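Local structure of xylulokinase (Brucella ovis, 5VM1) at residues A[125-131]-A[276-280]; A[248-254]-A[288-292]; A[257-263]-A[396-402]; A[267-273]-A[295-301]; A[281-285]-A[345-349]. The protein probably phosphorylates D-xylulose to D-xylulose 5-phosphate with ATP, as a member of the FGGY family of carbohydrate kinases. One frame throughout, in Å; residues are numbered along the deposited sequence.

Contact 1 (A[125-131]-A[276-280])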
# COMPACT_ATOMS: atom_id res chain seq x y z
N ARG A 125 0.46 19.44 6.22
CA ARG A 125 1.45 19.04 5.22
C ARG A 125 2.86 19.34 5.66
O ARG A 125 3.79 18.64 5.24
CB ARG A 125 1.22 19.65 3.85
CG ARG A 125 1.31 21.12 3.77
CD ARG A 125 -0.00 21.54 3.24
NE ARG A 125 -0.87 20.36 3.24
CZ ARG A 125 -1.30 19.77 2.15
NH1 ARG A 125 -0.95 20.26 0.98
NH2 ARG A 125 -2.07 18.71 2.26
N ALA A 126 3.05 20.40 6.46
CA ALA A 126 4.38 20.72 6.93
C ALA A 126 4.91 19.63 7.85
O ALA A 126 6.07 19.22 7.74
CB ALA A 126 4.36 22.07 7.61
N ILE A 127 4.07 19.11 8.74
CA ILE A 127 4.53 18.11 9.70
C ILE A 127 4.43 16.68 9.14
O ILE A 127 5.33 15.87 9.36
CB ILE A 127 3.76 18.27 11.03
CG1 ILE A 127 4.04 19.67 11.61
CG2 ILE A 127 4.17 17.21 12.03
CD1 ILE A 127 3.37 19.97 12.96
N THR A 128 3.37 16.34 8.41
CA THR A 128 3.28 14.99 7.87
C THR A 128 3.90 14.85 6.48
O THR A 128 4.25 13.73 6.09
CB THR A 128 1.82 14.52 7.75
OG1 THR A 128 1.21 15.14 6.61
CG2 THR A 128 0.99 14.79 8.99
N GLY A 129 4.02 15.94 5.72
CA GLY A 129 4.43 15.87 4.32
C GLY A 129 3.40 15.30 3.36
O GLY A 129 3.75 15.01 2.22
N ASN A 130 2.15 15.12 3.79
CA ASN A 130 1.14 14.47 2.97
C ASN A 130 -0.18 15.24 3.00
O ASN A 130 -0.49 15.98 3.95
CB ASN A 130 0.88 13.01 3.42
CG ASN A 130 2.13 12.14 3.34
OD1 ASN A 130 2.52 11.71 2.27
ND2 ASN A 130 2.73 11.83 4.50
N ILE A 131 -0.96 15.05 1.94
CA ILE A 131 -2.35 15.49 1.94
C ILE A 131 -3.13 14.70 2.98
O ILE A 131 -2.85 13.51 3.22
CB ILE A 131 -2.93 15.29 0.53
CG1 ILE A 131 -2.26 16.24 -0.47
CG2 ILE A 131 -4.46 15.45 0.53
CD1 ILE A 131 -2.60 15.96 -1.93
N TYR A 276 13.75 11.92 4.11
CA TYR A 276 12.35 12.34 4.04
C TYR A 276 12.20 13.38 2.93
O TYR A 276 12.78 14.47 3.01
CB TYR A 276 11.90 12.88 5.39
CG TYR A 276 10.60 13.63 5.39
CD1 TYR A 276 9.39 13.02 5.06
CD2 TYR A 276 10.58 14.97 5.75
CE1 TYR A 276 8.19 13.75 5.10
CE2 TYR A 276 9.44 15.69 5.78
CZ TYR A 276 8.25 15.09 5.46
OH TYR A 276 7.15 15.90 5.52
N GLN A 277 11.41 13.05 1.92
CA GLN A 277 11.35 13.82 0.68
C GLN A 277 9.90 14.10 0.31
O GLN A 277 9.37 13.56 -0.66
CB GLN A 277 12.08 13.06 -0.43
CG GLN A 277 13.44 12.60 -0.02
CD GLN A 277 14.15 11.82 -1.09
OE1 GLN A 277 15.02 11.00 -0.80
NE2 GLN A 277 13.78 12.08 -2.33
N PRO A 278 9.24 14.99 1.04
CA PRO A 278 7.83 15.25 0.77
C PRO A 278 7.61 16.09 -0.48
O PRO A 278 8.44 16.92 -0.86
CB PRO A 278 7.37 16.01 2.02
CG PRO A 278 8.59 16.75 2.44
CD PRO A 278 9.73 15.80 2.17
N LYS A 279 6.46 15.91 -1.07
CA LYS A 279 6.04 16.75 -2.17
C LYS A 279 4.52 16.72 -2.23
O LYS A 279 3.95 16.29 -3.24
CB LYS A 279 6.65 16.25 -3.49
CG LYS A 279 6.75 17.32 -4.59
CD LYS A 279 7.64 18.42 -4.13
CE LYS A 279 8.32 19.15 -5.27
NZ LYS A 279 9.48 19.90 -4.69
N PRO A 280 3.82 17.16 -1.19
CA PRO A 280 2.35 17.12 -1.24
C PRO A 280 1.77 18.05 -2.29
O PRO A 280 0.60 17.89 -2.64
CB PRO A 280 1.92 17.53 0.18
CG PRO A 280 3.07 18.33 0.69
CD PRO A 280 4.32 17.74 0.07
O HOH W 1 5.02 14.04 0.06
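P280 and Y276 close around G129, the first residue beyond helix 122-128, with positive phi (72°). This helix end belongs to the N-terminal FGGY region and the proline-rich loop 276-280 to the C-terminal one, so the contact illustrates how the two halves of an FGGY kinase meet. T128 OG1 accepts from N130 N at 3.0 Å, an ST turn, and is also hydrogen-bonded to F124 O.

Apolar packing does most of the joining. The P280 ring lies along the G129 peptide, with CD 3.5 Å from G129 O. R125 bends at chi2 and chi3, which lays one face of its guanidinium over P280 CB, while its NH2 is held by a salt bridge to D119. I131 CG1 approaches the same CB at 4.4 Å. P278 CB meets G129 CA at 3.7 Å, and P278 CD sits over the centre of the Y276 ring, whose edge is turned to G129 CA.

Polar linkage is indirect, since no hydrogen bond runs straight between the segments. Instead one water bridges them, donating to G129 O at 2.7 Å and accepting from K279 N at 2.6 Å.

Contact 2 (A[248-254]-A[288-292])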
# COMPACT_ATOMS: atom_id res chain seq x y z
N ALA A 248 7.08 -3.77 0.02
CA ALA A 248 8.38 -3.34 -0.47
C ALA A 248 9.53 -4.10 0.20
O ALA A 248 10.52 -4.43 -0.47
CB ALA A 248 8.55 -1.84 -0.25
N CYS A 249 9.41 -4.41 1.50
CA CYS A 249 10.40 -5.27 2.15
C CYS A 249 10.39 -6.66 1.57
O CYS A 249 11.44 -7.28 1.42
CB CYS A 249 10.14 -5.36 3.66
SG CYS A 249 10.54 -3.90 4.61
N GLY A 250 9.21 -7.17 1.20
CA GLY A 250 9.16 -8.46 0.53
C GLY A 250 9.80 -8.43 -0.84
O GLY A 250 10.35 -9.44 -1.29
N MET A 251 9.75 -7.29 -1.51
CA MET A 251 10.25 -7.15 -2.86
C MET A 251 11.71 -6.72 -2.94
O MET A 251 12.28 -6.75 -4.04
CB MET A 251 9.43 -6.11 -3.62
CG MET A 251 9.49 -6.32 -5.10
SD MET A 251 8.06 -7.31 -5.48
CE MET A 251 6.85 -6.12 -4.80
N GLY A 252 12.33 -6.33 -1.83
CA GLY A 252 13.67 -5.78 -1.87
C GLY A 252 13.73 -4.31 -2.22
O GLY A 252 14.81 -3.80 -2.53
N THR A 253 12.60 -3.60 -2.18
CA THR A 253 12.58 -2.19 -2.54
C THR A 253 12.82 -1.33 -1.29
O THR A 253 11.91 -0.75 -0.71
CB THR A 253 11.26 -1.84 -3.21
OG1 THR A 253 10.96 -2.84 -4.17
CG2 THR A 253 11.38 -0.51 -3.90
N VAL A 254 14.08 -1.29 -0.87
CA VAL A 254 14.44 -0.58 0.35
C VAL A 254 15.63 0.37 0.14
O VAL A 254 15.91 1.23 0.98
CB VAL A 254 14.72 -1.58 1.48
CG1 VAL A 254 13.49 -2.38 1.78
CG2 VAL A 254 15.84 -2.50 1.08
N CYS A 288 7.51 7.13 6.24
CA CYS A 288 8.63 6.34 6.73
C CYS A 288 8.57 4.94 6.15
O CYS A 288 7.50 4.39 5.88
CB CYS A 288 8.60 6.24 8.26
SG CYS A 288 8.55 7.81 9.15
N HIS A 289 9.74 4.35 5.93
CA HIS A 289 9.83 2.95 5.55
C HIS A 289 9.84 2.08 6.80
O HIS A 289 9.77 2.57 7.92
CB HIS A 289 11.07 2.71 4.70
CG HIS A 289 10.93 1.59 3.72
ND1 HIS A 289 10.18 0.46 3.98
CD2 HIS A 289 11.47 1.41 2.49
CE1 HIS A 289 10.27 -0.37 2.95
NE2 HIS A 289 11.06 0.18 2.04
N ALA A 290 9.89 0.77 6.62
CA ALA A 290 9.98 -0.12 7.76
C ALA A 290 11.38 -0.19 8.31
O ALA A 290 11.59 -0.81 9.36
CB ALA A 290 9.51 -1.53 7.42
N LEU A 291 12.36 0.38 7.62
CA LEU A 291 13.72 0.24 8.10
C LEU A 291 14.18 1.55 8.72
O LEU A 291 13.72 2.63 8.34
CB LEU A 291 14.67 -0.17 6.98
CG LEU A 291 14.17 -1.37 6.15
CD1 LEU A 291 15.25 -1.91 5.25
CD2 LEU A 291 13.63 -2.46 7.04
N PRO A 292 15.08 1.49 9.68
CA PRO A 292 15.49 2.73 10.35
C PRO A 292 16.18 3.66 9.36
O PRO A 292 16.72 3.22 8.34
CB PRO A 292 16.43 2.25 11.46
CG PRO A 292 16.78 0.88 11.08
CD PRO A 292 15.68 0.29 10.29
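The imidazole of H289 fits among A248, C249 and V254 at the end of helix 243-251, its CE1 lying 3.9 Å from A248 CB. What fixes the ring is the use of both nitrogens. NE2 donates to T253 O at 3.0 Å along a nearly straight line (170° at the hydrogen), and the acceptor lies in the ring plane. ND1 accepts from A290 N, of the residue next in the chain, at 2.7 Å. This pattern is consistent with a neutral ring carrying its proton on NE2. T253 is the centre of an inverse gamma turn, which follows the positive-phi G252 at the helix end.

Around this polar link the packing is apolar. C249 SG rests against A290 CB at 3.8 Å, and it also approaches the H289 ring obliquely. V254 serves two partners: CG1 comes to 3.5 Å from H289 NE2, and CB meets L291 CD1 at 3.8 Å, the V254 and L291 side chains crossing at about a right angle. L440 and F451 pack against this apolar side, while F270 meets H289 edge-to-face.

Helix 243-251 starts at D243, the predicted proton acceptor, and follows strand 236-242 of the N-terminal sheet. The contact thus ties its far end to the loop between strands 285-288 and 295-301 of the C-terminal sheet, in the two-domain fold of the actin-like ATPase superfamily.

Contact 3 (A[257-263]-A[396-402])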
# COMPACT_ATOMS: atom_id res chain seq x y z
N GLY A 257 16.26 5.00 -4.75
CA GLY A 257 16.10 4.92 -6.18
C GLY A 257 15.53 3.62 -6.69
O GLY A 257 15.25 3.52 -7.89
N HIS A 258 15.38 2.62 -5.82
CA HIS A 258 14.72 1.38 -6.17
C HIS A 258 13.22 1.54 -6.06
O HIS A 258 12.70 2.12 -5.10
CB HIS A 258 15.20 0.25 -5.26
CG HIS A 258 16.56 -0.24 -5.61
ND1 HIS A 258 16.81 -1.55 -5.97
CD2 HIS A 258 17.75 0.39 -5.67
CE1 HIS A 258 18.09 -1.70 -6.23
NE2 HIS A 258 18.69 -0.53 -6.05
N ALA A 259 12.50 1.04 -7.07
CA ALA A 259 11.07 1.28 -7.15
C ALA A 259 10.33 0.06 -7.68
O ALA A 259 10.86 -0.75 -8.43
CB ALA A 259 10.77 2.51 -8.03
N PHE A 260 9.08 -0.07 -7.24
CA PHE A 260 8.17 -1.01 -7.85
C PHE A 260 6.90 -0.29 -8.28
O PHE A 260 6.45 0.66 -7.64
CB PHE A 260 7.85 -2.20 -6.93
CG PHE A 260 6.89 -1.89 -5.80
CD1 PHE A 260 5.54 -1.69 -6.02
CD2 PHE A 260 7.33 -1.93 -4.47
CE1 PHE A 260 4.66 -1.43 -4.97
CE2 PHE A 260 6.46 -1.70 -3.41
CZ PHE A 260 5.12 -1.46 -3.65
N VAL A 261 6.31 -0.79 -9.36
CA VAL A 261 5.01 -0.33 -9.83
C VAL A 261 4.03 -1.49 -9.72
O VAL A 261 4.32 -2.60 -10.17
CB VAL A 261 5.07 0.21 -11.28
CG1 VAL A 261 5.66 -0.82 -12.24
CG2 VAL A 261 3.68 0.71 -11.72
N SER A 262 2.90 -1.22 -9.10
CA SER A 262 1.87 -2.21 -8.85
C SER A 262 0.67 -1.94 -9.75
O SER A 262 0.01 -0.90 -9.62
CB SER A 262 1.47 -2.17 -7.38
OG SER A 262 0.33 -2.96 -7.17
N LEU A 263 0.40 -2.85 -10.68
CA LEU A 263 -0.75 -2.69 -11.57
C LEU A 263 -1.95 -3.41 -10.98
O LEU A 263 -2.55 -4.29 -11.60
CB LEU A 263 -0.43 -3.20 -12.97
CG LEU A 263 0.68 -2.38 -13.62
CD1 LEU A 263 1.10 -3.02 -14.90
CD2 LEU A 263 0.26 -0.95 -13.85
N ILE A 396 14.47 7.34 -10.53
CA ILE A 396 14.15 5.92 -10.62
C ILE A 396 14.98 5.29 -11.74
O ILE A 396 14.82 5.62 -12.92
CB ILE A 396 12.64 5.72 -10.85
CG1 ILE A 396 11.88 6.04 -9.56
CG2 ILE A 396 12.34 4.30 -11.30
CD1 ILE A 396 10.38 5.75 -9.64
N THR A 397 15.90 4.40 -11.38
CA THR A 397 16.77 3.77 -12.37
C THR A 397 16.17 2.48 -12.90
O THR A 397 15.92 2.33 -14.10
CB THR A 397 18.16 3.49 -11.78
OG1 THR A 397 18.02 2.70 -10.59
CG2 THR A 397 18.88 4.79 -11.47
N SER A 398 15.92 1.53 -11.99
CA SER A 398 15.29 0.27 -12.32
C SER A 398 13.94 0.17 -11.61
O SER A 398 13.79 0.59 -10.46
CB SER A 398 16.21 -0.90 -11.93
OG SER A 398 16.40 -0.96 -10.52
N LEU A 399 12.99 -0.43 -12.30
CA LEU A 399 11.62 -0.56 -11.85
C LEU A 399 11.22 -2.03 -11.88
O LEU A 399 11.56 -2.76 -12.82
CB LEU A 399 10.70 0.29 -12.74
CG LEU A 399 9.27 0.50 -12.27
CD1 LEU A 399 9.20 1.05 -10.84
CD2 LEU A 399 8.55 1.40 -13.24
N THR A 400 10.52 -2.48 -10.84
CA THR A 400 10.03 -3.85 -10.73
C THR A 400 8.51 -3.85 -10.72
O THR A 400 7.90 -3.05 -10.01
CB THR A 400 10.56 -4.47 -9.46
OG1 THR A 400 11.98 -4.27 -9.43
CG2 THR A 400 10.24 -5.94 -9.42
N ALA A 401 7.88 -4.76 -11.49
CA ALA A 401 6.43 -4.75 -11.70
C ALA A 401 5.72 -5.92 -11.03
O ALA A 401 6.13 -7.08 -11.19
CB ALA A 401 6.09 -4.75 -13.19
N VAL A 402 4.65 -5.61 -10.28
CA VAL A 402 3.80 -6.61 -9.64
C VAL A 402 2.34 -6.21 -9.83
O VAL A 402 2.03 -5.17 -10.40
CB VAL A 402 4.11 -6.79 -8.14
CG1 VAL A 402 5.56 -7.19 -7.98
CG2 VAL A 402 3.73 -5.52 -7.32
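F260 and T400 sit side by side on two parallel strands, 259-263 and 399-402, whose axes differ in direction by 27° and approach to 4.5 Å. Four backbone hydrogen bonds pass back and forth between them: A259 O accepts from T400 N, V261 N gives to T400 O at 2.8 Å, V261 O takes V402 N at 3.0 Å, and L263 N closes the series on V402 O.

On one face of the pair L399 reaches across the strand gap. Its CG stands anti to the backbone N (chi1 -168°), which leads both methyls toward the other strand: CD1 meets A259 CB at 3.5 Å and CD2 meets V261 CG1 at 3.8 Å. I396, just before the strand, adds its CD1 at 3.6 Å from A259 CB. On the opposite face V402 CG2 lies 4.0 Å from S262 CB and 4.4 Å from F260 CD1, and the F260 ring also meets F270.

Helices 367-390 and 409-419 pack on the leucine face, I382 against V261, L386 against I396 and L412 against A401. Within the C-terminal sheet the pair is central: strand 267-273 flanks 259-263 antiparallel, and strand 423-426 continues the parallel order beyond 399-402.

Contact 4 (A[267-273]-A[295-301])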
# COMPACT_ATOMS: atom_id res chain seq x y z
N GLY A 267 -3.18 1.91 -9.33
CA GLY A 267 -1.75 1.84 -9.59
C GLY A 267 -0.98 2.44 -8.42
O GLY A 267 -1.39 3.45 -7.85
N VAL A 268 0.14 1.82 -8.08
CA VAL A 268 1.02 2.39 -7.07
C VAL A 268 2.44 2.36 -7.58
O VAL A 268 2.92 1.32 -8.03
CB VAL A 268 0.93 1.65 -5.71
CG1 VAL A 268 1.98 2.17 -4.79
CG2 VAL A 268 -0.43 1.88 -5.09
N LEU A 269 3.11 3.50 -7.50
CA LEU A 269 4.53 3.63 -7.80
C LEU A 269 5.21 3.87 -6.46
O LEU A 269 4.98 4.90 -5.83
CB LEU A 269 4.76 4.78 -8.77
CG LEU A 269 6.16 5.03 -9.30
CD1 LEU A 269 6.59 3.86 -10.18
CD2 LEU A 269 6.21 6.32 -10.07
N PHE A 270 6.01 2.90 -6.01
CA PHE A 270 6.65 2.92 -4.69
C PHE A 270 8.14 3.08 -4.88
O PHE A 270 8.77 2.23 -5.53
CB PHE A 270 6.37 1.65 -3.91
CG PHE A 270 6.92 1.66 -2.48
CD1 PHE A 270 8.29 1.58 -2.22
CD2 PHE A 270 6.05 1.70 -1.38
CE1 PHE A 270 8.77 1.57 -0.93
CE2 PHE A 270 6.52 1.69 -0.08
CZ PHE A 270 7.88 1.62 0.15
N ALA A 271 8.70 4.12 -4.29
CA ALA A 271 10.12 4.38 -4.37
C ALA A 271 10.68 4.51 -2.96
O ALA A 271 10.16 5.28 -2.14
CB ALA A 271 10.37 5.67 -5.17
N ALA A 272 11.76 3.77 -2.68
CA ALA A 272 12.44 3.90 -1.41
C ALA A 272 13.38 5.11 -1.43
O ALA A 272 14.02 5.38 -2.46
CB ALA A 272 13.20 2.62 -1.09
N ASN A 273 13.46 5.83 -0.30
CA ASN A 273 14.26 7.05 -0.14
C ASN A 273 15.27 6.97 1.00
O ASN A 273 14.98 6.44 2.08
CB ASN A 273 13.41 8.30 0.11
CG ASN A 273 12.35 8.56 -0.96
OD1 ASN A 273 11.30 9.12 -0.66
ND2 ASN A 273 12.63 8.17 -2.19
N TRP A 295 13.02 6.17 4.31
CA TRP A 295 11.70 6.69 3.97
C TRP A 295 11.25 6.08 2.65
O TRP A 295 11.95 5.26 2.05
CB TRP A 295 11.71 8.22 3.86
CG TRP A 295 11.66 8.91 5.17
CD1 TRP A 295 10.54 9.46 5.77
CD2 TRP A 295 12.74 9.10 6.09
NE1 TRP A 295 10.88 9.99 6.99
CE2 TRP A 295 12.22 9.80 7.21
CE3 TRP A 295 14.10 8.77 6.07
CZ2 TRP A 295 13.01 10.15 8.29
CZ3 TRP A 295 14.88 9.11 7.14
CH2 TRP A 295 14.35 9.80 8.24
N HIS A 296 10.07 6.49 2.19
CA HIS A 296 9.64 6.14 0.84
C HIS A 296 8.60 7.12 0.32
O HIS A 296 7.87 7.76 1.09
CB HIS A 296 9.09 4.71 0.75
CG HIS A 296 7.69 4.56 1.26
ND1 HIS A 296 6.59 4.72 0.45
CD2 HIS A 296 7.22 4.22 2.48
CE1 HIS A 296 5.49 4.51 1.16
NE2 HIS A 296 5.85 4.20 2.39
N GLN A 297 8.50 7.15 -1.00
CA GLN A 297 7.48 7.89 -1.71
C GLN A 297 6.46 6.94 -2.32
O GLN A 297 6.75 5.78 -2.62
CB GLN A 297 8.11 8.76 -2.80
CG GLN A 297 8.64 10.05 -2.27
CD GLN A 297 9.78 10.60 -3.07
OE1 GLN A 297 10.41 9.89 -3.87
NE2 GLN A 297 10.06 11.88 -2.89
N MET A 298 5.26 7.46 -2.54
CA MET A 298 4.19 6.66 -3.11
C MET A 298 3.41 7.55 -4.06
O MET A 298 2.87 8.58 -3.65
CB MET A 298 3.28 6.10 -2.02
CG MET A 298 3.14 4.61 -2.04
SD MET A 298 1.72 4.04 -1.12
CE MET A 298 2.14 4.37 0.57
N GLY A 299 3.43 7.21 -5.35
CA GLY A 299 2.54 7.81 -6.32
C GLY A 299 1.34 6.90 -6.50
O GLY A 299 1.50 5.68 -6.65
N VAL A 300 0.15 7.48 -6.44
CA VAL A 300 -1.10 6.72 -6.50
C VAL A 300 -1.86 7.10 -7.76
O VAL A 300 -2.23 8.26 -7.94
CB VAL A 300 -1.99 6.93 -5.27
CG1 VAL A 300 -3.22 6.07 -5.41
CG2 VAL A 300 -1.23 6.59 -4.05
N ILE A 301 -2.15 6.10 -8.59
CA ILE A 301 -3.03 6.22 -9.75
C ILE A 301 -4.37 5.60 -9.37
O ILE A 301 -4.45 4.39 -9.13
CB ILE A 301 -2.44 5.51 -10.97
CG1 ILE A 301 -1.15 6.21 -11.41
CG2 ILE A 301 -3.47 5.37 -12.11
CD1 ILE A 301 -0.24 5.31 -12.14
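F270 and H296 stack across two antiparallel strands, 267-273 and 295-301, which are paired over their whole length. In the backbone, G267 with I301, L269 with G299, A271 with Q297 and N273 with W295 each exchange two hydrogen bonds, such as L269 N to G299 O at 2.8 Å.

The aromatic interaction lies on the face shared by V268 and M298. The rings of F270 and H296 form an offset stack, centroids 4.0 Å apart and planes 16° from parallel. F270 reaches over because its CG is anti to the backbone N (chi1 -175°), and H296 ND1 makes a weak bond to Q297 O. M298 CG extends the layer, lying in the H296 ring plane at its edge and 3.9 Å from V268 CG1.

Amide contacts occupy the other face. N273 ND2 donates to Q297 OE1 at 3.3 Å, but from above the carbonyl plane rather than along a lone pair, the two amides being nearly perpendicular (85°). OE1 is also hydrogen-bonded to T394 OG1.

M298 lies about 5 Å, side chain to side chain, from M87, a predicted substrate-binding residue. With strand 259-263 these strands form the antiparallel three of a ribonuclease H-like core, which strand 285-288 extends.

Contact 5 (A[281-285]-A[345-349])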
# COMPACT_ATOMS: atom_id res chain seq x y z
N GLU A 281 2.54 19.03 -2.75
CA GLU A 281 2.07 19.95 -3.78
C GLU A 281 1.78 19.21 -5.08
O GLU A 281 0.93 19.64 -5.86
CB GLU A 281 3.10 21.06 -4.00
CG GLU A 281 3.72 21.54 -2.72
CD GLU A 281 5.03 20.84 -2.42
OE1 GLU A 281 5.85 20.74 -3.35
OE2 GLU A 281 5.22 20.36 -1.27
N SER A 282 2.52 18.14 -5.36
CA SER A 282 2.27 17.26 -6.50
C SER A 282 1.52 15.99 -6.10
O SER A 282 1.52 15.02 -6.86
CB SER A 282 3.58 16.89 -7.18
OG SER A 282 4.53 17.92 -7.05
N ALA A 283 0.93 15.97 -4.90
CA ALA A 283 0.09 14.88 -4.43
C ALA A 283 0.82 13.54 -4.44
O ALA A 283 0.23 12.50 -4.75
CB ALA A 283 -1.22 14.80 -5.22
N VAL A 284 2.11 13.53 -4.11
CA VAL A 284 2.79 12.27 -3.84
C VAL A 284 2.77 12.05 -2.32
O VAL A 284 2.72 13.00 -1.54
CB VAL A 284 4.25 12.19 -4.37
CG1 VAL A 284 4.46 13.07 -5.60
CG2 VAL A 284 5.24 12.50 -3.28
N HIS A 285 2.69 10.79 -1.91
CA HIS A 285 2.81 10.45 -0.49
C HIS A 285 4.28 10.22 -0.13
O HIS A 285 5.05 9.66 -0.92
CB HIS A 285 1.98 9.20 -0.16
CG HIS A 285 0.51 9.47 -0.22
ND1 HIS A 285 -0.11 10.40 0.58
CD2 HIS A 285 -0.44 9.00 -1.06
CE1 HIS A 285 -1.40 10.46 0.28
NE2 HIS A 285 -1.62 9.62 -0.72
N GLU A 345 -8.36 11.83 -10.21
CA GLU A 345 -6.98 11.37 -10.16
C GLU A 345 -6.32 11.92 -8.91
O GLU A 345 -6.64 13.02 -8.45
CB GLU A 345 -6.15 11.78 -11.39
CG GLU A 345 -4.74 11.14 -11.40
CD GLU A 345 -4.79 9.61 -11.39
OE1 GLU A 345 -5.31 9.01 -10.42
OE2 GLU A 345 -4.32 9.00 -12.37
N ARG A 346 -5.40 11.13 -8.34
CA ARG A 346 -4.62 11.56 -7.18
C ARG A 346 -3.29 12.16 -7.65
O ARG A 346 -3.21 13.37 -7.88
CB ARG A 346 -4.45 10.40 -6.19
CG ARG A 346 -3.83 10.81 -4.86
CD ARG A 346 -4.08 9.84 -3.72
NE ARG A 346 -5.49 9.87 -3.31
CZ ARG A 346 -6.00 9.20 -2.27
NH1 ARG A 346 -7.29 9.30 -2.01
NH2 ARG A 346 -5.22 8.46 -1.48
N THR A 347 -2.26 11.34 -7.85
CA THR A 347 -0.96 11.86 -8.28
C THR A 347 -0.98 12.14 -9.78
O THR A 347 -1.24 11.23 -10.57
CB THR A 347 0.15 10.86 -7.94
OG1 THR A 347 0.04 10.46 -6.57
CG2 THR A 347 1.56 11.40 -8.29
N PRO A 348 -0.64 13.37 -10.22
CA PRO A 348 -0.15 14.54 -9.47
C PRO A 348 -1.12 15.73 -9.28
O PRO A 348 -0.70 16.76 -8.77
CB PRO A 348 1.00 15.00 -10.35
CG PRO A 348 0.45 14.78 -11.73
CD PRO A 348 -0.40 13.52 -11.66
N TYR A 349 -2.39 15.60 -9.63
CA TYR A 349 -3.24 16.78 -9.69
C TYR A 349 -4.18 16.89 -8.49
O TYR A 349 -4.69 17.99 -8.22
CB TYR A 349 -4.10 16.76 -10.97
CG TYR A 349 -3.33 16.58 -12.27
CD1 TYR A 349 -2.44 17.55 -12.74
CD2 TYR A 349 -3.46 15.39 -12.99
CE1 TYR A 349 -1.73 17.36 -13.93
CE2 TYR A 349 -2.75 15.19 -14.18
CZ TYR A 349 -1.88 16.18 -14.64
OH TYR A 349 -1.18 15.98 -15.81
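T347 and A283 mark the close-packed part of this meeting of two loops. The T347 hydroxyl donates to A283 O at 2.7 Å, coming in 31° out of the carbonyl plane. A chi1 of -50° sets OG1 beside its own backbone N, where it can also accept from V300 N; one hydroxyl therefore joins the loop 281-285 to strand 295-301. Around it side-chain carbons meet backbone oxygens: A283 CB lies 3.6 Å from R346 O, and P348 CB 3.5 Å from S282 O. The peptide before P348 is cis, and A283 has left-handed backbone angles. V284 CG1 meets T347 CG2 at 4.3 Å, with A388 and L389 of helix 367-390 behind V284.

To both sides the packing thins. H285 presents its ring edge to R346, NE2 and NH2 standing 3.9 Å apart with ring and guanidinium 77° from coplanar; R346 makes a cation-pi contact with F133 besides. At the other end E281 is exposed and poorly ordered.

The two loops border the antiparallel end of the C-terminal sheet, with H285 at the start of strand 285-288 and about 7 Å, between side chains, from H88, a predicted substrate-binding residue.

How the contacts relate
Contacts 3 and 4 lie within the C-terminal sheet, the other three involve loops at its edge, and contact 4 is nearest the centre of the chain. Contact 3 joins contact 4 through neighbouring strands 259-263 and 267-273, their centres 9 Å apart, and along the chain encloses it. Contacts 1 and 5 adjoin, 11 Å between centres, on the loop from strand 267-273 to strand 285-288. Contact 2 begins at helix 243-251 and returns after strand 285-288, touching contacts 3 and 4. Contacts 1 and 2, 19 Å apart, each connect chain preceding the C-terminal sheet with loops bordering its outermost strand, consistent with the two domains meeting at separate places near the predicted substrate site.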